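Local coordinates for glycosyl hydrolase family 88 (Pedobacter heparinus, PDB 3WIW), which hydrolyses unsaturated glucuronyl saccharides with specificity for those derived from heparin, probably removing the unsaturated uronic acid from their ends, at residues N127-R130 / D134-Y137; R151-V156 / W167-I172; K338-D343 / F355-S360. All coordinates share one frame; numbering follows the deposited sequence. Where two conformers were deposited one is given.

The three contacts follow one another along the chain of an alpha6/alpha6-barrel, and each joins pieces close in sequence. Contact 1 is the turn between helix 117-132 and helix 138-150. Contact 2 comes next, past helix 138-150, where a two-stranded hairpin meets the residues leading into strand 170-172. Contact 3 joins the C-terminal part of helix 327-340 to the loop before strand 360-361. Centres lie about 30 Å apart for contacts 1 and 2 and for contacts 1 and 3; contacts 2 and 3, about 36 Å apart, sit on opposite sides of the chain's centre. None touches another; each is a local packing of a connecting segment within the same barrel.

Contact 1. Residues N127-R130 / D134-Y137; sequences NAYR and DKIY
Tyr129 and Tyr137 bring the two backbones closest, with 5.7 Å between their CA atoms, where the last turns of helix 117-132 meet the chain folding back against the helix. Residues 127-130 are helical; 135-137 form a short 3-10 turn, in which Tyr137 N bonds to Asp134 O. Asp134 starts this turn with its own carboxylate: Asp134 OD1 accepts from Ile136 N, 3.0 Å away, in a nearly straight bond (178°), an Asx turn that suits an aspartate at this corner.

Ala128 is small enough to let an aromatic ring lie flat against the helix. Its CB stands 3.4 Å from the centroid of the Tyr137 ring, only 3° off the normal, a CH-pi contact over the middle of one face. The Tyr137 ring reaches this place because CG is anti to the carbonyl carbon (chi1 -59°). A glycine in place of Tyr137 would probably open a gap over the Ala128 methyl and remove the CH-pi contact there.

Tyr129 turns the edge of its ring to the turn instead. Asp134 O lies at that edge, 3.2 Å from Tyr129 CD1, while Tyr129 CB packs on Tyr137 CB at 3.9 Å. A tyrosine suits the place because its ring carries a hydroxyl out to Lys135. In one of its two conformers this long, flexible lysine bends at chi2 and chi4 and makes a weak hydrogen bond from NZ to Tyr129 OH (3.2 Å), a doubtful link.

Around this corner Tyr137 also packs on Thr102 and Leu103 of helix 92-103 and, with Ala128, on Trp83 of helix 77-89, whereas Tyr129 rests on Leu138 and Leu141 of helix 138-150.

Contact 2. Residues R151-V156 / W167-I172; sequences RFNKKV and WQFPVI
Phe169 reaches across to Asn153 and Val156 over a wide backbone separation, the nearest CA atoms, those of Val156 and Phe169, being 8.7 Å apart, and no hydrogen bond joins the segments. The phenylalanine ring spans that distance: with CG anti to the backbone N (chi1 -164°), it extends from its own chain into the bend formed by residues 153-156. Val156 comes from the opposite direction and sets both its methyls against the ring. CG2 lies 4.0 Å from the centroid of the Phe169 ring and 3° off the normal, a CH-pi contact over the face, and Val156 CG1 is 3.7 Å from Phe169 CE1. A branched residue fits here because its two methyls spread over the flat surface.

The bend itself is the turn of a small antiparallel hairpin, strand 152-153 with strand 158-159, and Asn153 shapes it. Asn153 OD1 accepts from Val156 N, three residues on and 2.9 Å away, an Asx motif with the donor tilted from the carbonyl plane; Lys155 N gives the same oxygen a weak bond. Thus the residue that fixes Val156 also touches the ring, since Asn153 CB lies 3.5 Å from Phe169 CE2, with amide and ring planes 82° apart.

Beyond Phe169 the chain enters strand 170-172, at the edge of a three-stranded antiparallel sheet, and strand 219-222 supplies Tyr222, which packs on Val156 and Val171. At the base of the hairpin the Arg151 guanidinium is held by a salt bridge to Asp163 and by the carbonyls of Arg160 and Lys112.

Contact 3. Residues K338-D343 / F355-S360; sequences KTLSSD and FILKHS
Leu340 and Leu357 meet through their methyls, the two side chains crossing at about a right angle with 4.2 Å between Leu340 CD1 and Leu357 CD1. In both, CG is anti to the carbonyl carbon (chi1 -71° and -66°), which brings these two methyls together while Leu357 CD2 turns to Leu340 O, 3.4 Å away, in the C-terminal part of helix 327-340.

The chain beyond runs into a turn bound by a serine, whose short hydroxyl can reach back: Ser342 OG donates to Thr339 O at 2.7 Å, on a lone pair in the carbonyl plane, and Ser342 N gives the same oxygen a second bond. In this alpha6/alpha6-barrel the contact joins that part of the helix to the irregular chain before strand 360-361. Leucine suits both buried positions: Leu340 also packs on Ala306 and Ala310 of helix 306-322, and Leu357 on Tyr381 of helix 375-392.

Nearer the surface, the long flexible chain of Lys358 is extended at chi2, bends at chi3 (-73°) and straightens again, carrying NZ to Asp343 O at 2.9 Å, in the carbonyl plane. The Asp343 carboxylate is instead salt-bridged through OD2 to Lys348, while its OD1 lies 4.9 Å from Lys358 NZ.

Contact 1. Residues N127-R130 / D134-Y137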
ATOM      1  N   ASN A 127       5.393  -3.806 -11.406  1.00 10.05           N
ATOM      2  CA  ASN A 127       6.691  -4.248 -10.928  1.00 10.28           C
ATOM      3  C   ASN A 127       7.382  -5.179 -11.921  1.00 11.19           C
ATOM      4  O   ASN A 127       8.587  -5.064 -12.146  1.00 12.02           O
ATOM      5  CB  ASN A 127       6.560  -4.905  -9.551  1.00 10.94           C
ATOM      6  CG  ASN A 127       6.540  -3.891  -8.440  1.00 11.74           C
ATOM      7  OD1 ASN A 127       7.375  -2.978  -8.410  1.00 11.27           O
ATOM      8  ND2 ASN A 127       5.563  -3.995  -7.553  1.00 11.16           N
ATOM      9  N   ALA A 128       6.617  -6.084 -12.525  1.00 11.51           N
ATOM     10  CA  ALA A 128       7.149  -7.025 -13.492  1.00 12.18           C
ATOM     11  C   ALA A 128       7.812  -6.266 -14.646  1.00 12.20           C
ATOM     12  O   ALA A 128       8.926  -6.591 -15.060  1.00 13.45           O
ATOM     13  CB  ALA A 128       6.027  -7.874 -14.040  1.00 12.89           C
ATOM     14  N   TYR A 129       7.130  -5.261 -15.183  1.00 12.19           N
ATOM     15  CA  TYR A 129       7.656  -4.533 -16.327  1.00 14.02           C
ATOM     16  C   TYR A 129       8.872  -3.695 -15.923  1.00 14.09           C
ATOM     17  O   TYR A 129       9.845  -3.605 -16.683  1.00 15.39           O
ATOM     18  CB  TYR A 129       6.586  -3.658 -16.960  1.00 13.72           C
ATOM     19  CG  TYR A 129       7.041  -3.080 -18.276  1.00 15.53           C
ATOM     20  CD1 TYR A 129       7.330  -3.914 -19.367  1.00 15.93           C
ATOM     21  CD2 TYR A 129       7.207  -1.709 -18.433  1.00 16.94           C
ATOM     22  CE1 TYR A 129       7.756  -3.397 -20.582  1.00 16.84           C
ATOM     23  CE2 TYR A 129       7.639  -1.179 -19.649  1.00 18.13           C
ATOM     24  CZ  TYR A 129       7.909  -2.041 -20.711  1.00 18.26           C
ATOM     25  OH  TYR A 129       8.329  -1.569 -21.935  1.00 21.61           O
ATOM     26  N   ARG A 130       8.833  -3.114 -14.722  1.00 12.95           N
ATOM     27  CA  ARG A 130       9.960  -2.325 -14.250  1.00 13.00           C
ATOM     28  C   ARG A 130      11.201  -3.216 -14.100  1.00 13.53           C
ATOM     29  O   ARG A 130      12.309  -2.865 -14.534  1.00 15.56           O
ATOM     30  CB  ARG A 130       9.618  -1.652 -12.920  1.00 13.32           C
ATOM     31  CG  ARG A 130      10.781  -0.852 -12.343  1.00 13.62           C
ATOM     32  CD  ARG A 130      10.427  -0.239 -10.978  1.00 13.72           C
ATOM     33  NE  ARG A 130       9.942  -1.262 -10.051  1.00 13.75           N
ATOM     34  CZ  ARG A 130      10.737  -2.061  -9.344  1.00 13.70           C
ATOM     35  NH1 ARG A 130      12.062  -1.937  -9.428  1.00 14.36           N
ATOM     36  NH2 ARG A 130      10.204  -2.989  -8.563  1.00 13.66           N
ATOM     37  N   ASP A 134      10.162  -6.692 -20.000  1.00 16.60           N
ATOM     38  CA  ASP A 134       9.566  -7.630 -20.959  1.00 16.60           C
ATOM     39  C   ASP A 134       8.215  -7.121 -21.453  1.00 16.39           C
ATOM     40  O   ASP A 134       7.302  -6.839 -20.650  1.00 16.33           O
ATOM     41  CB  ASP A 134       9.418  -9.014 -20.316  1.00 17.44           C
ATOM     42  CG  ASP A 134       9.140 -10.110 -21.342  1.00 20.06           C
ATOM     43  OD1 ASP A 134       8.457  -9.833 -22.346  1.00 21.53           O
ATOM     44  OD2 ASP A 134       9.599 -11.252 -21.133  1.00 22.03           O
ATOM     45  N   LYS A 135       8.077  -7.035 -22.773  0.62 16.76           N
ATOM     46  CA  LYS A 135       6.886  -6.473 -23.383  0.62 17.46           C
ATOM     47  C   LYS A 135       5.611  -7.282 -23.119  0.62 16.37           C
ATOM     48  O   LYS A 135       4.510  -6.754 -23.270  0.62 15.68           O
ATOM     49  CB  LYS A 135       7.119  -6.251 -24.882  0.62 21.82           C
ATOM     50  CG  LYS A 135       8.180  -5.181 -25.175  0.62 25.87           C
ATOM     51  CD  LYS A 135       7.796  -3.807 -24.594  0.62 28.87           C
ATOM     52  CE  LYS A 135       8.770  -2.711 -25.053  0.62 31.39           C
ATOM     53  NZ  LYS A 135      10.083  -2.814 -24.341  0.62 32.67           N
ATOM     54  N   ILE A 136       5.737  -8.536 -22.685  0.62 16.29           N
ATOM     55  CA  ILE A 136       4.535  -9.292 -22.344  0.62 16.40           C
ATOM     56  C   ILE A 136       3.701  -8.573 -21.274  0.62 15.93           C
ATOM     57  O   ILE A 136       2.482  -8.744 -21.210  0.62 17.25           O
ATOM     58  CB  ILE A 136       4.828 -10.746 -21.913  0.62 18.08           C
ATOM     59  CG1 ILE A 136       5.647 -10.787 -20.620  0.62 18.02           C
ATOM     60  CG2 ILE A 136       5.519 -11.510 -23.040  0.62 18.86           C
ATOM     61  CD1 ILE A 136       5.994 -12.201 -20.184  0.62 18.29           C
ATOM     62  N   TYR A 137       4.341  -7.748 -20.446  1.00 14.28           N
ATOM     63  CA  TYR A 137       3.621  -7.069 -19.373  1.00 13.78           C
ATOM     64  C   TYR A 137       2.964  -5.757 -19.798  1.00 13.86           C
ATOM     65  O   TYR A 137       2.160  -5.198 -19.049  1.00 14.79           O
ATOM     66  CB  TYR A 137       4.561  -6.812 -18.197  1.00 14.19           C
ATOM     67  CG  TYR A 137       5.165  -8.087 -17.621  1.00 14.52           C
ATOM     68  CD1 TYR A 137       4.354  -9.051 -17.001  1.00 14.13           C
ATOM     69  CD2 TYR A 137       6.550  -8.334 -17.690  1.00 13.95           C
ATOM     70  CE1 TYR A 137       4.901 -10.240 -16.497  1.00 13.51           C
ATOM     71  CE2 TYR A 137       7.105  -9.517 -17.180  1.00 14.35           C
ATOM     72  CZ  TYR A 137       6.274 -10.458 -16.572  1.00 14.19           C
ATOM     73  OH  TYR A 137       6.791 -11.615 -16.043  1.00 15.36           O
TER

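Contact 2. Residues R151-V156 / W167-I172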
ATOM      1  N   ARG A 151     -12.454   6.277 -14.791  1.00 11.80           N
ATOM      2  CA  ARG A 151     -13.167   6.509 -13.537  1.00 11.16           C
ATOM      3  C   ARG A 151     -12.985   7.937 -12.997  1.00 12.03           C
ATOM      4  O   ARG A 151     -13.671   8.332 -12.047  1.00 13.03           O
ATOM      5  CB  ARG A 151     -12.748   5.455 -12.509  1.00 10.84           C
ATOM      6  CG  ARG A 151     -13.075   4.038 -12.956  1.00 10.86           C
ATOM      7  CD  ARG A 151     -12.879   3.001 -11.841  1.00 11.14           C
ATOM      8  NE  ARG A 151     -13.746   3.294 -10.679  1.00 11.59           N
ATOM      9  CZ  ARG A 151     -15.052   3.002 -10.606  1.00 11.26           C
ATOM     10  NH1 ARG A 151     -15.651   2.335 -11.593  1.00 12.34           N
ATOM     11  NH2 ARG A 151     -15.751   3.380  -9.533  1.00 13.00           N
ATOM     12  N   PHE A 152     -12.041   8.693 -13.556  1.00 12.10           N
ATOM     13  CA  PHE A 152     -11.861  10.081 -13.145  1.00 12.47           C
ATOM     14  C   PHE A 152     -13.012  10.919 -13.687  1.00 13.43           C
ATOM     15  O   PHE A 152     -13.364  10.843 -14.874  1.00 14.33           O
ATOM     16  CB  PHE A 152     -10.530  10.618 -13.676  1.00 12.91           C
ATOM     17  CG  PHE A 152     -10.267  12.056 -13.347  1.00 12.01           C
ATOM     18  CD1 PHE A 152      -9.769  12.428 -12.111  1.00 12.47           C
ATOM     19  CD2 PHE A 152     -10.496  13.039 -14.291  1.00 12.69           C
ATOM     20  CE1 PHE A 152      -9.516  13.766 -11.826  1.00 12.24           C
ATOM     21  CE2 PHE A 152     -10.229  14.372 -14.030  1.00 13.36           C
ATOM     22  CZ  PHE A 152      -9.741  14.742 -12.790  1.00 13.81           C
ATOM     23  N   ASN A 153     -13.586  11.738 -12.816  1.00 12.94           N
ATOM     24  CA  ASN A 153     -14.669  12.620 -13.197  1.00 13.91           C
ATOM     25  C   ASN A 153     -14.153  14.049 -13.145  1.00 13.67           C
ATOM     26  O   ASN A 153     -13.723  14.530 -12.079  1.00 13.77           O
ATOM     27  CB  ASN A 153     -15.827  12.412 -12.229  1.00 14.66           C
ATOM     28  CG  ASN A 153     -16.983  13.340 -12.488  1.00 17.35           C
ATOM     29  OD1 ASN A 153     -16.839  14.567 -12.464  1.00 17.36           O
ATOM     30  ND2 ASN A 153     -18.150  12.764 -12.754  1.00 20.82           N
ATOM     31  N   LYS A 154     -14.167  14.695 -14.308  1.00 15.63           N
ATOM     32  CA  LYS A 154     -13.597  16.012 -14.494  1.00 17.27           C
ATOM     33  C   LYS A 154     -14.303  17.068 -13.628  1.00 18.29           C
ATOM     34  O   LYS A 154     -13.674  18.002 -13.142  1.00 19.60           O
ATOM     35  CB  LYS A 154     -13.676  16.345 -16.004  1.00 19.11           C
ATOM     36  CG  LYS A 154     -12.993  17.612 -16.524  1.00 19.49           C
ATOM     37  CD  LYS A 154     -12.993  17.595 -18.053  1.00 19.10           C
ATOM     38  CE  LYS A 154     -12.137  18.709 -18.642  1.00 20.70           C
ATOM     39  NZ  LYS A 154     -12.101  18.700 -20.128  1.00 21.87           N
ATOM     40  N   LYS A 155     -15.609  16.927 -13.433  1.00 16.59           N
ATOM     41  CA  LYS A 155     -16.356  17.896 -12.630  1.00 16.96           C
ATOM     42  C   LYS A 155     -16.038  17.790 -11.133  1.00 17.08           C
ATOM     43  O   LYS A 155     -15.965  18.794 -10.426  1.00 18.69           O
ATOM     44  CB  LYS A 155     -17.864  17.762 -12.882  1.00 19.08           C
ATOM     45  CG  LYS A 155     -18.271  18.084 -14.330  1.00 21.12           C
ATOM     46  CD  LYS A 155     -19.773  17.948 -14.531  1.00 22.67           C
ATOM     47  CE  LYS A 155     -20.143  17.856 -16.004  1.00 23.34           C
ATOM     48  NZ  LYS A 155     -19.799  19.110 -16.724  1.00 24.49           N
ATOM     49  N   VAL A 156     -15.847  16.569 -10.652  1.00 15.27           N
ATOM     50  CA  VAL A 156     -15.460  16.351  -9.266  1.00 13.80           C
ATOM     51  C   VAL A 156     -13.974  16.651  -9.039  1.00 13.15           C
ATOM     52  O   VAL A 156     -13.574  17.114  -7.958  1.00 15.12           O
ATOM     53  CB  VAL A 156     -15.781  14.900  -8.814  1.00 14.24           C
ATOM     54  CG1 VAL A 156     -15.299  14.627  -7.375  1.00 14.44           C
ATOM     55  CG2 VAL A 156     -17.268  14.651  -8.930  1.00 15.90           C
ATOM     56  N   TRP A 167     -23.710   5.877  -2.016  1.00 28.40           N
ATOM     57  CA  TRP A 167     -23.030   7.133  -2.342  1.00 26.70           C
ATOM     58  C   TRP A 167     -23.166   7.483  -3.804  1.00 26.50           C
ATOM     59  O   TRP A 167     -23.091   6.621  -4.678  1.00 25.92           O
ATOM     60  CB  TRP A 167     -21.536   7.093  -2.025  1.00 25.76           C
ATOM     61  CG  TRP A 167     -21.199   6.629  -0.669  1.00 26.03           C
ATOM     62  CD1 TRP A 167     -20.935   7.401   0.429  1.00 26.11           C
ATOM     63  CD2 TRP A 167     -21.052   5.275  -0.258  1.00 27.26           C
ATOM     64  NE1 TRP A 167     -20.642   6.600   1.503  1.00 27.20           N
ATOM     65  CE2 TRP A 167     -20.708   5.289   1.107  1.00 27.77           C
ATOM     66  CE3 TRP A 167     -21.193   4.045  -0.908  1.00 27.78           C
ATOM     67  CZ2 TRP A 167     -20.491   4.123   1.828  1.00 28.54           C
ATOM     68  CZ3 TRP A 167     -20.984   2.893  -0.192  1.00 28.69           C
ATOM     69  CH2 TRP A 167     -20.635   2.937   1.164  1.00 28.77           C
ATOM     70  N   GLN A 168     -23.347   8.770  -4.050  1.00 26.40           N
ATOM     71  CA  GLN A 168     -23.362   9.314  -5.385  1.00 27.39           C
ATOM     72  C   GLN A 168     -21.979   9.186  -6.025  1.00 23.14           C
ATOM     73  O   GLN A 168     -21.841   8.843  -7.202  1.00 24.12           O
ATOM     74  CB  GLN A 168     -23.775  10.776  -5.276  1.00 30.74           C
ATOM     75  CG  GLN A 168     -23.697  11.527  -6.543  1.00 33.44           C
ATOM     76  CD  GLN A 168     -24.465  12.830  -6.501  1.00 35.20           C
ATOM     77  OE1 GLN A 168     -24.245  13.706  -7.331  1.00 36.46           O
ATOM     78  NE2 GLN A 168     -25.380  12.959  -5.539  1.00 35.81           N
ATOM     79  N   PHE A 169     -20.944   9.456  -5.243  1.00 18.43           N
ATOM     80  CA  PHE A 169     -19.589   9.485  -5.777  1.00 15.00           C
ATOM     81  C   PHE A 169     -18.607   9.396  -4.628  1.00 14.12           C
ATOM     82  O   PHE A 169     -18.110  10.407  -4.151  1.00 13.44           O
ATOM     83  CB  PHE A 169     -19.381  10.768  -6.605  1.00 15.30           C
ATOM     84  CG  PHE A 169     -18.168  10.736  -7.504  1.00 14.46           C
ATOM     85  CD1 PHE A 169     -16.893  10.962  -6.995  1.00 13.19           C
ATOM     86  CD2 PHE A 169     -18.306  10.492  -8.872  1.00 14.77           C
ATOM     87  CE1 PHE A 169     -15.774  10.936  -7.818  1.00 12.81           C
ATOM     88  CE2 PHE A 169     -17.183  10.458  -9.709  1.00 14.33           C
ATOM     89  CZ  PHE A 169     -15.917  10.693  -9.184  1.00 12.18           C
ATOM     90  N   PRO A 170     -18.344   8.172  -4.169  1.00 12.09           N
ATOM     91  CA  PRO A 170     -17.461   7.985  -3.023  1.00 10.84           C
ATOM     92  C   PRO A 170     -16.000   7.957  -3.436  1.00 10.35           C
ATOM     93  O   PRO A 170     -15.642   7.290  -4.429  1.00 11.56           O
ATOM     94  CB  PRO A 170     -17.882   6.621  -2.483  1.00 12.54           C
ATOM     95  CG  PRO A 170     -18.329   5.858  -3.739  1.00 13.44           C
ATOM     96  CD  PRO A 170     -18.910   6.902  -4.656  1.00 12.93           C
ATOM     97  N   VAL A 171     -15.163   8.654  -2.673  1.00 10.47           N
ATOM     98  CA  VAL A 171     -13.708   8.628  -2.877  1.00  9.40           C
ATOM     99  C   VAL A 171     -13.063   8.281  -1.542  1.00  9.11           C
ATOM    100  O   VAL A 171     -13.314   8.944  -0.525  1.00 10.57           O
ATOM    101  CB  VAL A 171     -13.194  10.007  -3.362  1.00 10.25           C
ATOM    102  CG1 VAL A 171     -11.665   9.972  -3.560  1.00 10.72           C
ATOM    103  CG2 VAL A 171     -13.879  10.390  -4.665  1.00 11.22           C
ATOM    104  N   ILE A 172     -12.272   7.221  -1.516  1.00  9.86           N
ATOM    105  CA  ILE A 172     -11.624   6.811  -0.276  1.00  9.00           C
ATOM    106  C   ILE A 172     -10.160   7.238  -0.252  1.00  8.36           C
ATOM    107  O   ILE A 172      -9.550   7.422  -1.306  1.00  9.76           O
ATOM    108  CB  ILE A 172     -11.784   5.288  -0.010  1.00  9.81           C
ATOM    109  CG1 ILE A 172     -10.982   4.396  -0.987  1.00  9.32           C
ATOM    110  CG2 ILE A 172     -13.262   4.926  -0.041  1.00 11.67           C
ATOM    111  CD1 ILE A 172     -11.233   2.887  -0.757  1.00  9.82           C
TER

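Contact 3. Residues K338-D343 / F355-S360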
ATOM      1  N   LYS A 338      12.760  -2.409  12.671  1.00 12.05           N
ATOM      2  CA  LYS A 338      13.330  -3.279  13.682  1.00 13.15           C
ATOM      3  C   LYS A 338      12.233  -3.999  14.465  1.00 12.68           C
ATOM      4  O   LYS A 338      12.370  -5.182  14.760  1.00 14.11           O
ATOM      5  CB  LYS A 338      14.263  -2.500  14.588  1.00 14.61           C
ATOM      6  CG  LYS A 338      15.581  -2.199  13.904  1.00 16.53           C
ATOM      7  CD  LYS A 338      16.449  -1.246  14.710  1.00 19.62           C
ATOM      8  CE  LYS A 338      17.817  -1.117  14.074  1.00 21.11           C
ATOM      9  NZ  LYS A 338      18.712  -0.222  14.843  1.00 23.48           N
ATOM     10  N   THR A 339      11.141  -3.310  14.795  1.00 11.72           N
ATOM     11  CA  THR A 339      10.011  -3.961  15.466  1.00 12.29           C
ATOM     12  C   THR A 339       9.326  -5.004  14.574  1.00 11.37           C
ATOM     13  O   THR A 339       9.039  -6.131  15.016  1.00 11.55           O
ATOM     14  CB  THR A 339       8.978  -2.926  15.978  1.00 13.66           C
ATOM     15  OG1 THR A 339       9.606  -2.040  16.915  1.00 15.96           O
ATOM     16  CG2 THR A 339       7.807  -3.623  16.679  1.00 14.22           C
ATOM     17  N   LEU A 340       9.059  -4.637  13.324  1.00 10.15           N
ATOM     18  CA  LEU A 340       8.427  -5.563  12.393  1.00 10.79           C
ATOM     19  C   LEU A 340       9.274  -6.797  12.125  1.00 11.12           C
ATOM     20  O   LEU A 340       8.732  -7.853  11.805  1.00 11.57           O
ATOM     21  CB  LEU A 340       8.075  -4.873  11.071  1.00 10.10           C
ATOM     22  CG  LEU A 340       6.924  -3.873  11.160  1.00  8.82           C
ATOM     23  CD1 LEU A 340       6.717  -3.327   9.762  1.00  9.83           C
ATOM     24  CD2 LEU A 340       5.609  -4.499  11.655  1.00 10.44           C
ATOM     25  N   SER A 341      10.596  -6.663  12.269  1.00 11.18           N
ATOM     26  CA  SER A 341      11.537  -7.746  12.000  1.00 11.52           C
ATOM     27  C   SER A 341      11.835  -8.607  13.227  1.00 12.55           C
ATOM     28  O   SER A 341      12.581  -9.586  13.129  1.00 13.27           O
ATOM     29  CB  SER A 341      12.851  -7.189  11.445  1.00 11.57           C
ATOM     30  OG  SER A 341      12.624  -6.423  10.279  1.00 11.70           O
ATOM     31  N   SER A 342      11.270  -8.234  14.376  1.00 12.62           N
ATOM     32  CA  SER A 342      11.462  -8.974  15.617  1.00 12.35           C
ATOM     33  C   SER A 342      10.560 -10.214  15.650  1.00 11.50           C
ATOM     34  O   SER A 342       9.639 -10.353  14.858  1.00 12.73           O
ATOM     35  CB  SER A 342      11.176  -8.064  16.819  1.00 13.77           C
ATOM     36  OG  SER A 342       9.797  -7.838  16.997  1.00 13.53           O
ATOM     37  N   ASP A 343      10.810 -11.101  16.604  1.00 11.84           N
ATOM     38  CA  ASP A 343      10.028 -12.322  16.757  1.00 12.26           C
ATOM     39  C   ASP A 343       8.536 -12.065  16.866  1.00 10.70           C
ATOM     40  O   ASP A 343       7.741 -12.861  16.398  1.00 11.97           O
ATOM     41  CB  ASP A 343      10.500 -13.052  18.035  1.00 13.39           C
ATOM     42  CG  ASP A 343       9.629 -14.264  18.401  1.00 15.68           C
ATOM     43  OD1 ASP A 343       8.618 -14.125  19.145  1.00 16.26           O
ATOM     44  OD2 ASP A 343       9.948 -15.372  17.923  1.00 18.05           O
ATOM     45  N   PHE A 355       3.177 -16.520   5.106  1.00 10.39           N
ATOM     46  CA  PHE A 355       3.208 -15.069   5.135  1.00 10.88           C
ATOM     47  C   PHE A 355       4.421 -14.590   5.922  1.00 10.42           C
ATOM     48  O   PHE A 355       4.897 -15.272   6.830  1.00 12.82           O
ATOM     49  CB  PHE A 355       1.952 -14.502   5.771  1.00 10.68           C
ATOM     50  CG  PHE A 355       0.713 -14.691   4.950  1.00 10.16           C
ATOM     51  CD1 PHE A 355       0.402 -13.804   3.928  1.00 11.39           C
ATOM     52  CD2 PHE A 355      -0.153 -15.750   5.193  1.00 11.86           C
ATOM     53  CE1 PHE A 355      -0.762 -13.958   3.158  1.00 12.34           C
ATOM     54  CE2 PHE A 355      -1.312 -15.914   4.444  1.00 12.11           C
ATOM     55  CZ  PHE A 355      -1.625 -15.020   3.418  1.00 12.50           C
ATOM     56  N   ILE A 356       4.882 -13.391   5.618  1.00  9.67           N
ATOM     57  CA  ILE A 356       6.110 -12.871   6.211  1.00 10.18           C
ATOM     58  C   ILE A 356       5.858 -12.206   7.581  1.00 10.13           C
ATOM     59  O   ILE A 356       6.542 -12.510   8.539  1.00 11.02           O
ATOM     60  CB  ILE A 356       6.793 -11.896   5.242  1.00 11.51           C
ATOM     61  CG1 ILE A 356       7.202 -12.636   3.946  1.00 12.56           C
ATOM     62  CG2 ILE A 356       7.998 -11.240   5.895  1.00 12.00           C
ATOM     63  CD1 ILE A 356       7.624 -11.749   2.797  1.00 13.50           C
ATOM     64  N   LEU A 357       4.877 -11.308   7.671  1.00  9.60           N
ATOM     65  CA  LEU A 357       4.539 -10.618   8.915  1.00  9.63           C
ATOM     66  C   LEU A 357       3.256 -11.144   9.548  1.00  9.37           C
ATOM     67  O   LEU A 357       2.416 -11.772   8.888  1.00  9.97           O
ATOM     68  CB  LEU A 357       4.353  -9.130   8.659  1.00  9.82           C
ATOM     69  CG  LEU A 357       5.578  -8.334   8.225  1.00 10.14           C
ATOM     70  CD1 LEU A 357       5.207  -6.854   8.117  1.00 11.86           C
ATOM     71  CD2 LEU A 357       6.730  -8.524   9.188  1.00 10.90           C
ATOM     72  N   LYS A 358       3.125 -10.865  10.841  1.00 10.01           N
ATOM     73  CA  LYS A 358       1.913 -11.152  11.607  1.00  9.88           C
ATOM     74  C   LYS A 358       1.209  -9.853  12.017  1.00  9.36           C
ATOM     75  O   LYS A 358       1.747  -8.753  11.832  1.00 10.32           O
ATOM     76  CB  LYS A 358       2.303 -11.923  12.862  1.00 10.40           C
ATOM     77  CG  LYS A 358       2.914 -13.282  12.545  1.00 11.48           C
ATOM     78  CD  LYS A 358       3.457 -13.983  13.802  1.00 12.07           C
ATOM     79  CE  LYS A 358       4.747 -13.350  14.332  1.00 12.09           C
ATOM     80  NZ  LYS A 358       5.112 -13.910  15.679  1.00 13.03           N
ATOM     81  N   HIS A 359      -0.006  -9.969  12.553  1.00  9.64           N
ATOM     82  CA  HIS A 359      -0.631  -8.859  13.318  1.00  9.32           C
ATOM     83  C   HIS A 359      -1.094  -7.642  12.511  1.00 10.10           C
ATOM     84  O   HIS A 359      -0.838  -6.505  12.923  1.00 10.56           O
ATOM     85  CB  HIS A 359       0.252  -8.381  14.483  1.00 11.02           C
ATOM     86  CG  HIS A 359       0.756  -9.479  15.365  1.00 12.18           C
ATOM     87  ND1 HIS A 359      -0.073 -10.404  15.967  1.00 13.98           N
ATOM     88  CD2 HIS A 359       2.013  -9.783  15.764  1.00 12.32           C
ATOM     89  CE1 HIS A 359       0.657 -11.226  16.704  1.00 14.08           C
ATOM     90  NE2 HIS A 359       1.931 -10.885  16.572  1.00 13.93           N
ATOM     91  N   SER A 360      -1.750  -7.868  11.373  1.00  9.22           N
ATOM     92  CA  SER A 360      -2.500  -6.797  10.711  1.00  8.07           C
ATOM     93  C   SER A 360      -3.985  -6.852  11.059  1.00  8.68           C
ATOM     94  O   SER A 360      -4.475  -7.867  11.577  1.00  9.75           O
ATOM     95  CB  SER A 360      -2.317  -6.831   9.192  1.00  8.58           C
ATOM     96  OG  SER A 360      -1.006  -6.413   8.865  1.00  9.16           O
TER